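Local coordinates for protein putative glutathionylspermidine synthase (Methylobacillus flagellatus, PDB 3N6X) that is probably an ATP-dependent ligase of the circularly permuted ATP-grasp family, perhaps a glutathionylspermidine synthase, at residues G146-R151 against D428-V433; A445-A450 against G465-W470. One frame throughout, in Å; residues are numbered along the deposited sequence.

Interaction 1 (G146-R151 against D428-V433); sequences GVDLVR and DLRPFV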
# COMPACT_ATOMS: atom_id res chain seq x y z
N GLY A 146 -2.41 -2.81 2.09
CA GLY A 146 -2.22 -1.45 1.60
C GLY A 146 -3.25 -1.12 0.54
O GLY A 146 -3.52 -1.95 -0.33
N VAL A 147 -3.88 0.04 0.64
CA VAL A 147 -4.93 0.45 -0.30
C VAL A 147 -4.51 1.75 -0.95
O VAL A 147 -4.45 2.76 -0.27
CB VAL A 147 -6.32 0.60 0.42
CG1 VAL A 147 -7.43 0.91 -0.59
CG2 VAL A 147 -6.67 -0.64 1.24
N ASP A 148 -4.21 1.73 -2.25
CA ASP A 148 -3.81 2.97 -2.93
C ASP A 148 -5.05 3.78 -3.34
O ASP A 148 -5.90 3.30 -4.08
CB ASP A 148 -2.87 2.67 -4.12
CG ASP A 148 -1.53 2.07 -3.68
OD1 ASP A 148 -0.91 2.61 -2.74
OD2 ASP A 148 -1.11 1.05 -4.29
N LEU A 149 -5.17 4.99 -2.78
CA LEU A 149 -6.34 5.85 -2.98
C LEU A 149 -6.01 7.14 -3.66
O LEU A 149 -4.96 7.73 -3.40
CB LEU A 149 -7.01 6.17 -1.63
CG LEU A 149 -7.51 5.00 -0.83
CD1 LEU A 149 -7.65 5.38 0.62
CD2 LEU A 149 -8.83 4.51 -1.36
N VAL A 150 -6.95 7.64 -4.47
CA VAL A 150 -6.84 8.94 -5.13
C VAL A 150 -8.12 9.72 -4.90
O VAL A 150 -9.18 9.12 -4.70
CB VAL A 150 -6.47 8.85 -6.64
CG1 VAL A 150 -5.08 8.25 -6.83
CG2 VAL A 150 -7.53 8.09 -7.44
N ARG A 151 -8.02 11.04 -4.87
CA ARG A 151 -9.17 11.92 -4.63
C ARG A 151 -9.51 12.70 -5.91
O ARG A 151 -8.60 13.12 -6.62
CB ARG A 151 -8.85 12.87 -3.49
CG ARG A 151 -10.05 13.58 -2.92
CD ARG A 151 -9.64 14.55 -1.83
NE ARG A 151 -10.80 15.10 -1.14
CZ ARG A 151 -10.74 15.67 0.06
NH1 ARG A 151 -9.58 15.77 0.70
NH2 ARG A 151 -11.84 16.13 0.63
N ASP A 428 -1.25 10.94 -4.17
CA ASP A 428 -2.03 9.75 -3.88
C ASP A 428 -1.82 9.35 -2.41
O ASP A 428 -0.93 9.90 -1.74
CB ASP A 428 -1.76 8.61 -4.88
CG ASP A 428 -0.54 7.76 -4.63
OD1 ASP A 428 0.29 8.14 -3.78
OD2 ASP A 428 -0.39 6.72 -5.31
N LEU A 429 -2.68 8.47 -1.89
CA LEU A 429 -2.69 8.12 -0.47
C LEU A 429 -2.67 6.61 -0.25
O LEU A 429 -3.49 5.89 -0.82
CB LEU A 429 -3.97 8.73 0.14
CG LEU A 429 -3.97 8.98 1.63
CD1 LEU A 429 -3.09 10.19 1.99
CD2 LEU A 429 -5.37 9.19 2.14
N ARG A 430 -1.77 6.13 0.62
CA ARG A 430 -1.74 4.72 0.99
C ARG A 430 -1.90 4.47 2.50
O ARG A 430 -0.90 4.41 3.22
CB ARG A 430 -0.51 3.99 0.42
CG ARG A 430 -0.58 2.46 0.63
CD ARG A 430 0.74 1.75 0.39
NE ARG A 430 0.89 1.34 -1.01
CZ ARG A 430 1.76 0.42 -1.43
NH1 ARG A 430 2.55 -0.20 -0.56
NH2 ARG A 430 1.84 0.12 -2.71
N PRO A 431 -3.13 4.26 3.01
CA PRO A 431 -3.27 3.82 4.40
C PRO A 431 -3.03 2.30 4.51
O PRO A 431 -3.00 1.60 3.49
CB PRO A 431 -4.71 4.21 4.75
CG PRO A 431 -5.44 4.19 3.45
CD PRO A 431 -4.44 4.30 2.32
N PHE A 432 -2.85 1.79 5.74
CA PHE A 432 -2.54 0.39 5.97
C PHE A 432 -3.58 -0.24 6.86
O PHE A 432 -3.69 0.12 8.02
CB PHE A 432 -1.12 0.24 6.58
CG PHE A 432 -0.02 0.77 5.69
CD1 PHE A 432 0.31 2.12 5.67
CD2 PHE A 432 0.67 -0.09 4.83
CE1 PHE A 432 1.30 2.61 4.81
CE2 PHE A 432 1.67 0.40 3.98
CZ PHE A 432 1.98 1.74 3.97
N VAL A 433 -4.36 -1.17 6.33
CA VAL A 433 -5.41 -1.81 7.10
C VAL A 433 -4.82 -3.01 7.83
O VAL A 433 -4.21 -3.89 7.21
CB VAL A 433 -6.63 -2.20 6.23
CG1 VAL A 433 -7.71 -2.87 7.08
CG2 VAL A 433 -7.20 -0.99 5.50
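L149 and L429 form the regular part of this antiparallel strand pairing. L149 N gives its hydrogen to L429 O at 2.7 Å, and L429 N returns the bond to L149 O at 2.8 Å. L149 buries more surface in the contact than any other residue of the two segments. Its CD1 meets P431 CG at 3.8 Å, with the leucine and proline side chains crossing at about a right angle, and L87 and W84 of helix 81-105 cover this face.

D148 and R430 carry the other face. Their side chains run side by side and point the same way, so that R430 NE reaches D148 OD1 at 2.8 Å with a nearly straight N-H...O angle of 172°. NE comes to the syn side of the carboxylate, while OD1 sits at the edge of the guanidinium, close to its plane. The two planes are turned 34° apart, and the second leg, from NH2 to OD2, is weak at 3.5 Å. The R430 chain bends at chi3 (-89°), which brings NE round to the acid. D148 OD2 also accepts a hydrogen bond from N163 on strand 157-163.

P431 has no N-H, and the ladder slackens there: V147 O faces P431 CD at 3.0 Å and the R430 CA-H, and the bond from V147 N to P431 O is weak at 3.4 Å.

The pairing is thus apolar toward helix 81-105 and charged on the opposite face, where a sulfate and a glycerol, both probably from the crystallisation liquor, lie near R430; the sulfate hints that this side of the sheet may accept an anion, with D148 holding the arginine's NE.

Interaction 2 (A445-A450 against G465-W470); sequences ALCRVA and GTKDTW
R448 and T466 sit opposite each other as a non-hydrogen-bonded antiparallel pair, CA atoms 4.4 Å apart, and beyond them V449 and G465 exchange two backbone bonds, V449 N to G465 O at 2.7 Å and G465 N to V449 O at 2.9 Å. This is a beta hairpin with a long connecting loop, within the largest sheet of this ATP-grasp family protein. On the other side of the R448-T466 pair, K467 N bonds to C447 O at 3.0 Å before the strands splay.

On one face the K467 chain passes C447 and crosses V449 at about a right angle: its CB lies 4.0 Å from C447 SG, and its CE is as far from V449 CG2. SG is anti to the backbone N (chi1 177°), against that aliphatic chain, whose ammonium goes on to D73. On the other face L446 CD1 touches T466 CG2, and R448 turns its guanidinium away to D428.

Where the strands part, a water bridges A445 O and K467 O. T469 also spans the gap, with OG1 bonded to A445 O at 3.1 Å, approaching from above the carbonyl plane and packing equally close to C447 CB.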
# COMPACT_ATOMS: atom_id res chain seq x y z
N ALA A 445 -1.19 7.70 6.86
CA ALA A 445 -1.03 7.14 5.53
C ALA A 445 0.25 7.64 4.88
O ALA A 445 0.74 8.72 5.23
CB ALA A 445 -2.23 7.52 4.65
N LEU A 446 0.76 6.88 3.92
CA LEU A 446 1.87 7.34 3.12
C LEU A 446 1.29 8.20 2.00
O LEU A 446 0.41 7.75 1.30
CB LEU A 446 2.67 6.15 2.54
CG LEU A 446 3.72 6.50 1.45
CD1 LEU A 446 4.81 7.43 2.00
CD2 LEU A 446 4.34 5.26 0.87
N CYS A 447 1.74 9.44 1.89
CA CYS A 447 1.29 10.30 0.81
C CYS A 447 2.44 10.53 -0.15
O CYS A 447 3.53 10.91 0.27
CB CYS A 447 0.73 11.61 1.34
SG CYS A 447 0.25 12.78 0.04
N ARG A 448 2.21 10.25 -1.44
CA ARG A 448 3.22 10.43 -2.49
C ARG A 448 2.81 11.57 -3.38
O ARG A 448 1.62 11.76 -3.64
CB ARG A 448 3.39 9.15 -3.29
CG ARG A 448 4.04 8.02 -2.51
CD ARG A 448 4.16 6.78 -3.35
NE ARG A 448 2.87 6.11 -3.53
CZ ARG A 448 2.52 5.45 -4.63
NH1 ARG A 448 3.35 5.37 -5.66
NH2 ARG A 448 1.33 4.86 -4.71
N VAL A 449 3.79 12.39 -3.80
CA VAL A 449 3.50 13.58 -4.61
C VAL A 449 4.27 13.57 -5.94
O VAL A 449 5.45 13.21 -5.98
CB VAL A 449 3.72 14.90 -3.80
CG1 VAL A 449 5.15 15.02 -3.27
CG2 VAL A 449 3.34 16.14 -4.62
N ALA A 450 3.58 13.94 -7.04
CA ALA A 450 4.19 14.07 -8.37
C ALA A 450 4.67 15.52 -8.51
O ALA A 450 3.87 16.42 -8.78
CB ALA A 450 3.17 13.74 -9.46
N GLY A 465 7.94 12.34 -4.88
CA GLY A 465 8.32 12.63 -3.50
C GLY A 465 7.27 12.21 -2.49
O GLY A 465 6.25 11.63 -2.86
N THR A 466 7.51 12.50 -1.19
CA THR A 466 6.53 12.18 -0.14
C THR A 466 6.14 13.40 0.70
O THR A 466 6.83 14.43 0.69
CB THR A 466 6.98 11.03 0.76
OG1 THR A 466 8.14 11.42 1.48
CG2 THR A 466 7.21 9.74 -0.01
N LYS A 467 5.02 13.27 1.40
CA LYS A 467 4.46 14.27 2.29
C LYS A 467 4.02 13.57 3.56
O LYS A 467 3.79 12.36 3.54
CB LYS A 467 3.22 14.92 1.65
CG LYS A 467 3.51 15.91 0.55
CD LYS A 467 2.23 16.42 -0.04
CE LYS A 467 2.44 17.59 -0.96
NZ LYS A 467 2.28 18.88 -0.25
N ASP A 468 3.84 14.32 4.64
CA ASP A 468 3.26 13.80 5.87
C ASP A 468 1.75 13.88 5.69
O ASP A 468 1.27 14.82 5.06
CB ASP A 468 3.71 14.67 7.07
CG ASP A 468 3.27 14.17 8.44
OD1 ASP A 468 2.73 13.04 8.53
OD2 ASP A 468 3.47 14.91 9.43
N THR A 469 1.01 12.90 6.20
CA THR A 469 -0.46 12.92 6.13
C THR A 469 -1.01 13.14 7.52
O THR A 469 -0.77 12.33 8.43
CB THR A 469 -1.02 11.62 5.49
OG1 THR A 469 -0.38 11.40 4.24
CG2 THR A 469 -2.54 11.67 5.29
N TRP A 470 -1.76 14.23 7.70
CA TRP A 470 -2.35 14.58 8.98
C TRP A 470 -3.81 14.18 9.03
O TRP A 470 -4.59 14.61 8.18
CB TRP A 470 -2.24 16.09 9.23
CG TRP A 470 -0.85 16.61 9.47
CD1 TRP A 470 0.31 15.89 9.50
CD2 TRP A 470 -0.49 17.97 9.74
NE1 TRP A 470 1.38 16.73 9.74
CE2 TRP A 470 0.91 18.01 9.90
CE3 TRP A 470 -1.23 19.16 9.87
CZ2 TRP A 470 1.60 19.19 10.20
CZ3 TRP A 470 -0.55 20.34 10.14
CH2 TRP A 470 0.85 20.35 10.31
O HOH W 1 0.46 9.86 8.32
O HOH W 2 3.67 9.94 4.55

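How the interactions relate
From the N terminus, strand 144-151 comes first; interaction 1 pairs it with strand 423-435, closing a loop of more than 270 residues that contains the six-stranded and four-stranded sheets. Only then does the chain make 445-450 and return after a short excursion as 465-470, so interaction 2 closes in series, neither enclosing nor crossing the first. Both lie in one sheet: 423-435 and 446-450 are neighbours, joined by a probable hydrogen bond from R430 N to L446 O. D428 OD2 and R448 NH2 form a salt bridge at 2.6 Å, and L429 CD1 packs on T469 CG2. Four strands are thereby tied side by side, with strand 77-79 beyond 464-471.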